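Local coordinates for protein formylmethanofuran--tetrahydromethanopterin formyltransferase (Methanosarcina barkeri, PDB 1M5S) that catalyses the reversible transfer of a formyl group from formylmethanofuran to tetrahydromethanopterin, a step of methanogenesis from carbon dioxide, at residues D171-A176 with V241-E246; E222-S227 with T235-D240; L177-A182 with K266-V271; A182-I187 with Y245-N250. All blocks are in the same frame, centred on the assembly; numbering follows the deposited sequence.

Coming from the N terminus, strand 147-170 ends and the chain turns into helix 173-187, which supplies the first segment of three of the four contacts. Interaction 1 closes a long loop from the start of this helix to the start of strand 243-251. Within that loop lies interaction 2, a short closure between 222-227 and 235-240 just ahead of the strand. Interaction 4 brings the end of the same helix onto the strand, overlapping interaction 1 at Y245 and E246. Interaction 3 reaches furthest, to the end of helix 254-268; its loop encloses interactions 2 and 4 and crosses that of interaction 1. Interactions 1 and 4 thus hold helix 173-187 to strand 243-251, interaction 3 to helix 254-268.

Interaction 1: residues D171-A176 with V241-E246; sequences DSQMTA and VNAVYE
N242 and D171 make the one hydrogen bond across this contact: ND2 of N242 donates to O of D171 at 3.0 Å, bent to 143° and with the donor tilted from the carbonyl plane. It pins the residue two places before helix 173-187 to the chain entering strand 243-251, where N242 and A243 form a classic beta bulge opposite G170. On the helix side, T175 OG1 donates to the syn lone pair of D171 OD1 at 2.7 Å. S172 is the N-cap residue, and its OG also meets S172 of the third subunit.

The rest of the contact is packing. CB of A243 sits against CA of Q173 at 3.4 Å. The Y245 ring turns its edge to the helix: CD2 lies 3.6 Å from CB of A176, and CE2 faces O of Q173 in the ring plane. Q173 CG, anti to the backbone N (chi1 -167°), comes within 3.3 Å of Y245 OH. Y245 OH bonds OE1 of E146 of the second subunit, and Q173 NE2 bonds the backbone O of that same residue. An alanine at Y245 would probably take the ring edge away from A176 CB and Q173 O and leave E146 of the second subunit without its hydroxyl partner.

Strand 147-170 pairs with strand 243-251 through G170 and I168, while K275 and V274 of strand 274-278 cover D171 and T175.

Interaction 2: residues E222-S227 with T235-D240; sequences ERFCPS and TEIPAD
R223 and T235 come together where the loop between strands 193-194 and 243-251 folds back on itself, and T235 OG1 opens an ST turn by accepting from I237 N at 3.1 Å. The backbone N of E236 donates to R223 O at 2.7 Å, nearly straight at 161° and in the carbonyl plane.

The tight part is I237. Its CD1 reaches CA of F224 at 3.6 Å and its CG2 rests on CB of P226. F224 CB points away from 235-240, but the ring, its CG anti to the carbonyl carbon (chi1 -68°), comes back to E236, whose CB stands over one face 4.0 Å from the centroid, a CH-pi contact offset toward the rim. The ring also meets F167 edge to face; an alanine at F224 would probably leave E236 CB and CG without their aromatic floor and F167 without its ring partner.

The looser side is charged. E236 CG lies over one face of the R223 guanidinium, and OE2 approaches NH1 at 3.5 Å from well out of that plane, a salt bridge of charges alone.

A water bridges the two arms, accepting from T235 OG1 at 2.7 Å and donating to O of E222 and O of C225.

Interaction 3: residues L177-A182 with K266-V271; sequences LTAAEA and KAAVTV
A179 and A268 meet where helix 173-187 runs past the end of helix 254-268, and their CA atoms come within 4.2 Å. Such a close approach of two backbones is possible because the touching faces carry mostly alanine.

The contact between the segments is apolar throughout. A179 CB lies 4.0 Å from A268 CB and nearer still, 3.5 Å, to A268 O, so the methyl packs on the main chain as much as on a side chain. About a turn further along helix 173-187, A182 meets A267 more loosely: A267 CB rests 4.0 Å from A182 O. Besides the alanines, V271 and T178 take part. V271 CG2, anti to the carbonyl carbon and beside the backbone N, lands 3.6 Å from A179 CA, while also brushing the methyl CG2 of T178, whose side chain it crosses at about a right angle. The polar end of T178 is turned to its own helix, where OG1 bonds to M174 O.

Hydrogen bonds act within the segments. As helix 254-268 ends, A268 to V271 form a type I beta turn. A267 O is gripped twice by T270, by OG1 at 2.6 Å and by the backbone N at 3.3 Å, which probably helps hold the chain as it turns to bring V271 round to the other helix.

Strand 147-170 runs beneath both helices, with I168 touching A179, A180 and A268; V274 of strand 274-278 also meets A179. From the fourth subunit, A28 packs on A182 and T29 on T178, and M174 of the third subunit covers T178 and V271.

Interaction 4: residues A182-I187 with Y245-N250; sequences AAVDTI and YEIVIN
The last turns of helix 173-187 lie on one face of strand 243-251, a helix-on-sheet layer of this alpha/beta sandwich. Helix and strand segments run nearly parallel, 14° apart, with their axes 10.0 Å from each other at closest approach.

I247 carries most of the contact. Its chain is extended at the end, CD1 anti to CA (chi2 -165°), and the CD1 methyl reaches the helix between two residues, 3.4 Å from CB of A183 and 3.5 Å from CG2 of V184. Both spacings are tighter than ordinary van der Waals contact. A turn later I187 comes back toward the strand: its CD1 touches CG2 of I247 at 3.9 Å, the two side chains sliding past each other in opposite directions, and also CD1 of I249, which it crosses obliquely at 4.0 Å. T186 is turned instead to A263 and A267 of helix 254-268; its OG1 donates to A182 O at 2.6 Å, and its backbone N reaches the same oxygen from the opposite face of the carbonyl plane.

The strand's backbone is bonded to its neighbour, I247 with F166 and I249 with G164. Methyl groups alone join helix and strand here, and with no directional bond between the segments the close fit of I247 CD1 against A183 and V184, with I187 packed on I247 and I249, probably governs how near they come.

Interaction 1: residues D171-A176 with V241-E246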
loop_
_atom_site.group_PDB
_atom_site.type_symbol
_atom_site.label_atom_id
_atom_site.label_comp_id
_atom_site.label_asym_id
_atom_site.label_seq_id
_atom_site.Cartn_x
_atom_site.Cartn_y
_atom_site.Cartn_z
ATOM N N ASP A 171 25.598 -0.063 10.002
ATOM C CA ASP A 171 26.185 1.119 10.631
ATOM C C ASP A 171 25.150 1.979 11.358
ATOM O O ASP A 171 25.465 2.651 12.340
ATOM C CB ASP A 171 26.958 1.963 9.605
ATOM C CG ASP A 171 26.103 2.428 8.431
ATOM O OD1 ASP A 171 24.913 2.078 8.330
ATOM O OD2 ASP A 171 26.642 3.184 7.603
ATOM N N SER A 172 23.900 1.869 10.921
ATOM C CA SER A 172 22.795 2.619 11.504
ATOM C C SER A 172 21.571 1.710 11.568
ATOM O O SER A 172 21.510 0.694 10.873
ATOM C CB SER A 172 22.484 3.858 10.645
ATOM O OG SER A 172 21.908 3.495 9.395
ATOM N N GLN A 173 20.595 2.097 12.387
ATOM C CA GLN A 173 19.344 1.364 12.488
ATOM C C GLN A 173 18.661 1.223 11.141
ATOM O O GLN A 173 18.219 0.132 10.779
ATOM C CB GLN A 173 18.395 2.061 13.459
ATOM C CG GLN A 173 17.200 1.217 13.851
ATOM C CD GLN A 173 16.427 1.814 15.004
ATOM O OE1 GLN A 173 15.845 2.893 14.889
ATOM N NE2 GLN A 173 16.401 1.102 16.122
ATOM N N MET A 174 18.564 2.324 10.402
ATOM C CA MET A 174 17.814 2.310 9.145
ATOM C C MET A 174 18.540 1.586 8.018
ATOM O O MET A 174 17.900 1.026 7.137
ATOM C CB MET A 174 17.450 3.731 8.716
ATOM C CG MET A 174 16.471 4.425 9.663
ATOM S SD MET A 174 15.172 3.339 10.349
ATOM C CE MET A 174 14.325 2.777 8.861
ATOM N N THR A 175 19.866 1.510 8.103
ATOM C CA THR A 175 20.646 0.688 7.179
ATOM C C THR A 175 20.320 -0.791 7.353
ATOM O O THR A 175 20.031 -1.496 6.379
ATOM C CB THR A 175 22.161 0.869 7.395
ATOM O OG1 THR A 175 22.551 2.183 6.985
ATOM C CG2 THR A 175 22.946 -0.158 6.592
ATOM N N ALA A 176 20.370 -1.250 8.603
ATOM C CA ALA A 176 20.103 -2.649 8.909
ATOM C C ALA A 176 18.639 -2.995 8.620
ATOM O O ALA A 176 18.348 -4.050 8.056
ATOM C CB ALA A 176 20.451 -2.948 10.369
ATOM N N VAL A 241 29.155 -0.706 14.215
ATOM C CA VAL A 241 27.780 -1.193 14.087
ATOM C C VAL A 241 26.881 -0.588 15.166
ATOM O O VAL A 241 27.213 -0.636 16.352
ATOM C CB VAL A 241 27.718 -2.729 14.197
ATOM C CG1 VAL A 241 26.277 -3.193 14.372
ATOM C CG2 VAL A 241 28.334 -3.362 12.968
ATOM N N ASN A 242 25.726 -0.059 14.757
ATOM C CA ASN A 242 24.778 0.514 15.711
ATOM C C ASN A 242 23.438 -0.199 15.789
ATOM O O ASN A 242 22.610 0.140 16.632
ATOM C CB ASN A 242 24.542 1.991 15.407
ATOM C CG ASN A 242 25.655 2.860 15.912
ATOM O OD1 ASN A 242 25.640 3.292 17.060
ATOM N ND2 ASN A 242 26.674 3.057 15.084
ATOM N N ALA A 243 23.241 -1.216 14.953
ATOM C CA ALA A 243 21.978 -1.943 14.942
ATOM C C ALA A 243 22.104 -3.306 14.283
ATOM O O ALA A 243 22.866 -3.485 13.328
ATOM C CB ALA A 243 20.900 -1.114 14.238
ATOM N N VAL A 244 21.368 -4.274 14.821
ATOM C CA VAL A 244 21.286 -5.600 14.233
ATOM C C VAL A 244 19.818 -5.977 14.092
ATOM O O VAL A 244 19.008 -5.706 14.982
ATOM C CB VAL A 244 21.978 -6.662 15.121
ATOM C CG1 VAL A 244 21.994 -8.011 14.408
ATOM C CG2 VAL A 244 23.394 -6.224 15.471
ATOM N N TYR A 245 19.470 -6.536 12.938
ATOM C CA TYR A 245 18.161 -7.152 12.750
ATOM C C TYR A 245 18.359 -8.600 12.332
ATOM O O TYR A 245 19.350 -8.939 11.678
ATOM C CB TYR A 245 17.341 -6.410 11.678
ATOM C CG TYR A 245 16.749 -5.106 12.162
ATOM C CD1 TYR A 245 15.628 -5.089 12.995
ATOM C CD2 TYR A 245 17.343 -3.890 11.834
ATOM C CE1 TYR A 245 15.118 -3.893 13.489
ATOM C CE2 TYR A 245 16.848 -2.697 12.327
ATOM C CZ TYR A 245 15.740 -2.706 13.154
ATOM O OH TYR A 245 15.296 -1.524 13.679
ATOM N N GLU A 246 17.425 -9.452 12.741
ATOM C CA GLU A 246 17.440 -10.855 12.365
ATOM C C GLU A 246 16.199 -11.178 11.539
ATOM O O GLU A 246 15.139 -10.584 11.736
ATOM C CB GLU A 246 17.482 -11.724 13.622
ATOM C CG GLU A 246 17.269 -13.203 13.359
ATOM C CD GLU A 246 17.175 -14.031 14.632
ATOM O OE1 GLU A 246 17.013 -13.449 15.731
ATOM O OE2 GLU A 246 17.259 -15.276 14.520
#

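Interaction 2: residues E222-S227 with T235-D240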
loop_
_atom_site.group_PDB
_atom_site.type_symbol
_atom_site.label_atom_id
_atom_site.label_comp_id
_atom_site.label_asym_id
_atom_site.label_seq_id
_atom_site.Cartn_x
_atom_site.Cartn_y
_atom_site.Cartn_z
ATOM N N GLU A 222 22.364 -9.916 25.447
ATOM C CA GLU A 222 23.061 -8.641 25.616
ATOM C C GLU A 222 24.315 -8.515 24.745
ATOM O O GLU A 222 24.848 -7.418 24.575
ATOM C CB GLU A 222 23.428 -8.431 27.095
ATOM C CG GLU A 222 24.471 -9.412 27.649
ATOM C CD GLU A 222 23.910 -10.800 27.923
ATOM O OE1 GLU A 222 22.684 -10.921 28.135
ATOM O OE2 GLU A 222 24.698 -11.773 27.932
ATOM N N ARG A 223 24.762 -9.633 24.175
ATOM C CA ARG A 223 25.959 -9.654 23.337
ATOM C C ARG A 223 25.703 -9.081 21.951
ATOM O O ARG A 223 26.647 -8.841 21.199
ATOM C CB ARG A 223 26.497 -11.081 23.186
ATOM C CG ARG A 223 26.873 -11.763 24.491
ATOM C CD ARG A 223 27.447 -13.151 24.231
ATOM N NE ARG A 223 28.888 -13.110 23.984
ATOM C CZ ARG A 223 29.510 -13.761 23.004
ATOM N NH1 ARG A 223 30.829 -13.670 22.884
ATOM N NH2 ARG A 223 28.818 -14.485 22.129
ATOM N N PHE A 224 24.429 -8.959 21.581
ATOM C CA PHE A 224 24.048 -8.389 20.288
ATOM C C PHE A 224 23.207 -7.130 20.443
ATOM O O PHE A 224 22.497 -6.740 19.521
ATOM C CB PHE A 224 23.273 -9.411 19.454
ATOM C CG PHE A 224 24.095 -10.580 19.004
ATOM C CD1 PHE A 224 24.102 -11.763 19.733
ATOM C CD2 PHE A 224 24.810 -10.522 17.817
ATOM C CE1 PHE A 224 24.803 -12.873 19.282
ATOM C CE2 PHE A 224 25.515 -11.625 17.355
ATOM C CZ PHE A 224 25.511 -12.803 18.090
ATOM N N CYS A 225 23.293 -6.505 21.614
ATOM C CA CYS A 225 22.606 -5.244 21.878
ATOM C C CYS A 225 23.559 -4.054 21.740
ATOM O O CYS A 225 24.362 -3.788 22.637
ATOM C CB CYS A 225 21.997 -5.258 23.285
ATOM S SG CYS A 225 20.749 -6.531 23.538
ATOM N N PRO A 226 23.458 -3.302 20.626
ATOM C CA PRO A 226 24.410 -2.234 20.307
ATOM C C PRO A 226 24.405 -1.070 21.298
ATOM O O PRO A 226 25.456 -0.503 21.594
ATOM C CB PRO A 226 23.989 -1.790 18.899
ATOM C CG PRO A 226 23.315 -2.979 18.334
ATOM C CD PRO A 226 22.552 -3.550 19.493
ATOM N N SER A 227 23.232 -0.746 21.835
ATOM C CA SER A 227 23.093 0.389 22.744
ATOM C C SER A 227 23.814 0.188 24.089
ATOM O O SER A 227 23.936 1.128 24.874
ATOM C CB SER A 227 21.610 0.693 22.989
ATOM O OG SER A 227 20.997 -0.310 23.786
ATOM N N THR A 235 30.800 -8.571 23.985
ATOM C CA THR A 235 29.891 -8.085 22.959
ATOM C C THR A 235 30.310 -8.573 21.578
ATOM O O THR A 235 31.497 -8.739 21.295
ATOM C CB THR A 235 29.822 -6.537 22.972
ATOM O OG1 THR A 235 28.894 -6.083 21.977
ATOM C CG2 THR A 235 31.200 -5.922 22.731
ATOM N N GLU A 236 29.313 -8.929 20.775
ATOM C CA GLU A 236 29.523 -9.341 19.394
ATOM C C GLU A 236 29.379 -8.170 18.428
ATOM O O GLU A 236 29.464 -8.354 17.214
ATOM C CB GLU A 236 28.510 -10.420 19.026
ATOM C CG GLU A 236 28.786 -11.771 19.652
ATOM C CD GLU A 236 29.847 -12.541 18.895
ATOM O OE1 GLU A 236 29.655 -12.789 17.684
ATOM O OE2 GLU A 236 30.896 -12.853 19.496
ATOM N N ILE A 237 29.138 -6.981 18.978
ATOM C CA ILE A 237 28.841 -5.773 18.202
ATOM C C ILE A 237 30.110 -4.934 18.048
ATOM O O ILE A 237 30.635 -4.420 19.036
ATOM C CB ILE A 237 27.742 -4.903 18.911
ATOM C CG1 ILE A 237 26.480 -5.734 19.156
ATOM C CG2 ILE A 237 27.394 -3.681 18.075
ATOM C CD1 ILE A 237 25.989 -6.489 17.938
ATOM N N PRO A 238 30.610 -4.782 16.804
ATOM C CA PRO A 238 31.744 -3.900 16.490
ATOM C C PRO A 238 31.432 -2.451 16.805
ATOM O O PRO A 238 30.263 -2.073 16.933
ATOM C CB PRO A 238 31.953 -4.103 14.995
ATOM C CG PRO A 238 31.365 -5.425 14.713
ATOM C CD PRO A 238 30.179 -5.533 15.615
ATOM N N ALA A 239 32.472 -1.629 16.895
ATOM C CA ALA A 239 32.293 -0.219 17.222
ATOM C C ALA A 239 31.535 0.523 16.117
ATOM O O ALA A 239 30.791 1.469 16.392
ATOM C CB ALA A 239 33.647 0.439 17.468
ATOM N N ASP A 240 31.690 0.063 14.877
ATOM C CA ASP A 240 31.064 0.733 13.739
ATOM C C ASP A 240 29.674 0.199 13.386
ATOM O O ASP A 240 29.071 0.645 12.409
ATOM C CB ASP A 240 31.985 0.688 12.508
ATOM C CG ASP A 240 32.234 -0.727 11.995
ATOM O OD1 ASP A 240 32.032 -1.707 12.745
ATOM O OD2 ASP A 240 32.673 -0.858 10.833
HETATM O O HOH W 1 26.512 -5.738 23.277
#

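Interaction 3: residues L177-A182 with K266-V271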
loop_
_atom_site.group_PDB
_atom_site.type_symbol
_atom_site.label_atom_id
_atom_site.label_comp_id
_atom_site.label_asym_id
_atom_site.label_seq_id
_atom_site.Cartn_x
_atom_site.Cartn_y
_atom_site.Cartn_z
ATOM N N LEU A 177 17.728 -2.078 8.944
ATOM C CA LEU A 177 16.306 -2.316 8.710
ATOM C C LEU A 177 15.970 -2.389 7.221
ATOM O O LEU A 177 15.172 -3.222 6.803
ATOM C CB LEU A 177 15.458 -1.229 9.375
ATOM C CG LEU A 177 13.937 -1.415 9.272
ATOM C CD1 LEU A 177 13.550 -2.854 9.636
ATOM C CD2 LEU A 177 13.244 -0.425 10.186
ATOM N N THR A 178 16.558 -1.493 6.430
ATOM C CA THR A 178 16.301 -1.460 4.990
ATOM C C THR A 178 16.817 -2.739 4.340
ATOM O O THR A 178 16.161 -3.313 3.467
ATOM C CB THR A 178 16.974 -0.243 4.338
ATOM O OG1 THR A 178 16.446 0.949 4.932
ATOM C CG2 THR A 178 16.714 -0.214 2.837
ATOM N N ALA A 179 17.946 -3.226 4.850
ATOM C CA ALA A 179 18.521 -4.488 4.405
ATOM C C ALA A 179 17.588 -5.657 4.735
ATOM O O ALA A 179 17.305 -6.489 3.873
ATOM C CB ALA A 179 19.896 -4.687 5.049
ATOM N N ALA A 180 16.998 -5.617 5.928
ATOM C CA ALA A 180 16.028 -6.620 6.359
ATOM C C ALA A 180 14.769 -6.550 5.504
ATOM O O ALA A 180 14.261 -7.572 5.037
ATOM C CB ALA A 180 15.677 -6.412 7.822
ATOM N N GLU A 181 14.320 -5.331 5.233
ATOM C CA GLU A 181 13.129 -5.114 4.411
ATOM C C GLU A 181 13.315 -5.699 3.013
ATOM O O GLU A 181 12.437 -6.410 2.517
ATOM C CB GLU A 181 12.824 -3.616 4.320
ATOM C CG GLU A 181 11.621 -3.270 3.469
ATOM C CD GLU A 181 11.375 -1.779 3.370
ATOM O OE1 GLU A 181 11.914 -1.015 4.205
ATOM O OE2 GLU A 181 10.608 -1.375 2.469
ATOM N N ALA A 182 14.470 -5.428 2.404
ATOM C CA ALA A 182 14.795 -5.957 1.079
ATOM C C ALA A 182 14.854 -7.482 1.102
ATOM O O ALA A 182 14.321 -8.138 0.206
ATOM C CB ALA A 182 16.118 -5.397 0.595
ATOM N N LYS A 266 21.720 -12.089 -0.056
ATOM C CA LYS A 266 22.196 -11.430 -1.273
ATOM C C LYS A 266 21.482 -10.101 -1.530
ATOM O O LYS A 266 22.051 -9.190 -2.131
ATOM C CB LYS A 266 22.028 -12.357 -2.482
ATOM C CG LYS A 266 22.835 -13.647 -2.379
ATOM C CD LYS A 266 23.715 -13.854 -3.591
ATOM C CE LYS A 266 22.909 -14.231 -4.814
ATOM N NZ LYS A 266 23.789 -14.365 -6.005
ATOM N N ALA A 267 20.241 -9.996 -1.058
ATOM C CA ALA A 267 19.492 -8.742 -1.146
ATOM C C ALA A 267 19.908 -7.772 -0.042
ATOM O O ALA A 267 20.066 -6.579 -0.290
ATOM C CB ALA A 267 17.993 -9.017 -1.078
ATOM N N ALA A 268 20.160 -8.302 1.154
ATOM C CA ALA A 268 20.610 -7.488 2.282
ATOM C C ALA A 268 21.936 -6.772 2.040
ATOM O O ALA A 268 22.103 -5.623 2.451
ATOM C CB ALA A 268 20.706 -8.340 3.539
ATOM N N VAL A 269 22.899 -7.449 1.420
ATOM C CA VAL A 269 24.217 -6.835 1.228
ATOM C C VAL A 269 24.271 -5.805 0.097
ATOM O O VAL A 269 25.329 -5.238 -0.170
ATOM C CB VAL A 269 25.344 -7.892 0.986
ATOM C CG1 VAL A 269 25.383 -8.892 2.128
ATOM C CG2 VAL A 269 25.151 -8.582 -0.360
ATOM N N THR A 270 23.143 -5.563 -0.566
ATOM C CA THR A 270 23.088 -4.514 -1.584
ATOM C C THR A 270 22.861 -3.133 -0.976
ATOM O O THR A 270 23.036 -2.123 -1.653
ATOM C CB THR A 270 21.991 -4.791 -2.648
ATOM O OG1 THR A 270 20.696 -4.794 -2.032
ATOM C CG2 THR A 270 22.224 -6.128 -3.315
ATOM N N VAL A 271 22.499 -3.101 0.309
ATOM C CA VAL A 271 22.248 -1.853 1.034
ATOM C C VAL A 271 23.550 -1.298 1.616
ATOM O O VAL A 271 24.194 -1.946 2.438
ATOM C CB VAL A 271 21.229 -2.069 2.198
ATOM C CG1 VAL A 271 21.059 -0.776 3.015
ATOM C CG2 VAL A 271 19.877 -2.532 1.642
#

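Interaction 4: residues A182-I187 with Y245-N250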
loop_
_atom_site.group_PDB
_atom_site.type_symbol
_atom_site.label_atom_id
_atom_site.label_comp_id
_atom_site.label_asym_id
_atom_site.label_seq_id
_atom_site.Cartn_x
_atom_site.Cartn_y
_atom_site.Cartn_z
ATOM N N ALA A 182 14.470 -5.428 2.404
ATOM C CA ALA A 182 14.795 -5.957 1.079
ATOM C C ALA A 182 14.854 -7.482 1.102
ATOM O O ALA A 182 14.321 -8.138 0.206
ATOM C CB ALA A 182 16.118 -5.397 0.595
ATOM N N ALA A 183 15.459 -8.041 2.152
ATOM C CA ALA A 183 15.523 -9.497 2.321
ATOM C C ALA A 183 14.136 -10.138 2.468
ATOM O O ALA A 183 13.835 -11.142 1.815
ATOM C CB ALA A 183 16.398 -9.846 3.520
ATOM N N VAL A 184 13.274 -9.516 3.271
ATOM C CA VAL A 184 11.915 -10.013 3.471
ATOM C C VAL A 184 11.061 -9.954 2.196
ATOM O O VAL A 184 10.313 -10.892 1.904
ATOM C CB VAL A 184 11.225 -9.243 4.613
ATOM C CG1 VAL A 184 9.720 -9.530 4.639
ATOM C CG2 VAL A 184 11.855 -9.648 5.928
ATOM N N ASP A 185 11.204 -8.881 1.417
ATOM C CA ASP A 185 10.494 -8.756 0.145
ATOM C C ASP A 185 10.949 -9.844 -0.818
ATOM O O ASP A 185 10.161 -10.349 -1.612
ATOM C CB ASP A 185 10.751 -7.385 -0.492
ATOM C CG ASP A 185 9.976 -6.262 0.183
ATOM O OD1 ASP A 185 8.928 -6.521 0.813
ATOM O OD2 ASP A 185 10.403 -5.100 0.060
ATOM N N THR A 186 12.240 -10.163 -0.774
ATOM C CA THR A 186 12.814 -11.190 -1.641
ATOM C C THR A 186 12.307 -12.575 -1.251
ATOM O O THR A 186 11.890 -13.356 -2.101
ATOM C CB THR A 186 14.345 -11.186 -1.549
ATOM O OG1 THR A 186 14.817 -9.850 -1.734
ATOM C CG2 THR A 186 14.949 -12.075 -2.619
ATOM N N ILE A 187 12.311 -12.850 0.048
ATOM C CA ILE A 187 11.847 -14.128 0.563
ATOM C C ILE A 187 10.351 -14.336 0.300
ATOM O O ILE A 187 9.931 -15.452 0.005
ATOM C CB ILE A 187 12.162 -14.252 2.072
ATOM C CG1 ILE A 187 13.683 -14.255 2.267
ATOM C CG2 ILE A 187 11.550 -15.528 2.646
ATOM C CD1 ILE A 187 14.124 -14.133 3.702
ATOM N N TYR A 245 19.470 -6.536 12.938
ATOM C CA TYR A 245 18.161 -7.152 12.750
ATOM C C TYR A 245 18.359 -8.600 12.332
ATOM O O TYR A 245 19.350 -8.939 11.678
ATOM C CB TYR A 245 17.341 -6.410 11.678
ATOM C CG TYR A 245 16.749 -5.106 12.162
ATOM C CD1 TYR A 245 15.628 -5.089 12.995
ATOM C CD2 TYR A 245 17.343 -3.890 11.834
ATOM C CE1 TYR A 245 15.118 -3.893 13.489
ATOM C CE2 TYR A 245 16.848 -2.697 12.327
ATOM C CZ TYR A 245 15.740 -2.706 13.154
ATOM O OH TYR A 245 15.296 -1.524 13.679
ATOM N N GLU A 246 17.425 -9.452 12.741
ATOM C CA GLU A 246 17.440 -10.855 12.365
ATOM C C GLU A 246 16.199 -11.178 11.539
ATOM O O GLU A 246 15.139 -10.584 11.736
ATOM C CB GLU A 246 17.482 -11.724 13.622
ATOM C CG GLU A 246 17.269 -13.203 13.359
ATOM C CD GLU A 246 17.175 -14.031 14.632
ATOM O OE1 GLU A 246 17.013 -13.449 15.731
ATOM O OE2 GLU A 246 17.259 -15.276 14.520
ATOM N N ILE A 247 16.369 -12.038 10.540
ATOM C CA ILE A 247 15.242 -12.568 9.791
ATOM C C ILE A 247 15.118 -14.060 10.087
ATOM O O ILE A 247 16.074 -14.809 9.899
ATOM C CB ILE A 247 15.418 -12.315 8.273
ATOM C CG1 ILE A 247 15.359 -10.804 8.005
ATOM C CG2 ILE A 247 14.335 -13.038 7.476
ATOM C CD1 ILE A 247 15.175 -10.445 6.582
ATOM N N VAL A 248 14.023 -14.429 10.756
ATOM C CA VAL A 248 13.690 -15.831 11.010
ATOM C C VAL A 248 12.840 -16.395 9.879
ATOM O O VAL A 248 11.903 -15.753 9.418
ATOM C CB VAL A 248 12.933 -15.996 12.343
ATOM C CG1 VAL A 248 12.550 -17.451 12.552
ATOM C CG2 VAL A 248 13.798 -15.518 13.492
ATOM N N ILE A 249 13.166 -17.614 9.466
ATOM C CA ILE A 249 12.581 -18.258 8.290
ATOM C C ILE A 249 12.078 -19.660 8.678
ATOM O O ILE A 249 12.837 -20.466 9.218
ATOM C CB ILE A 249 13.642 -18.399 7.156
ATOM C CG1 ILE A 249 14.249 -17.032 6.837
ATOM C CG2 ILE A 249 13.027 -19.014 5.913
ATOM C CD1 ILE A 249 15.470 -17.078 5.966
ATOM N N ASN A 250 10.771 -19.881 8.554
ATOM C CA ASN A 250 10.200 -21.224 8.623
ATOM C C ASN A 250 9.959 -21.700 7.208
ATOM O O ASN A 250 9.818 -20.891 6.297
ATOM C CB ASN A 250 8.879 -21.219 9.390
ATOM C CG ASN A 250 9.055 -20.884 10.852
ATOM O OD1 ASN A 250 10.144 -20.511 11.290
ATOM N ND2 ASN A 250 7.979 -21.004 11.619
#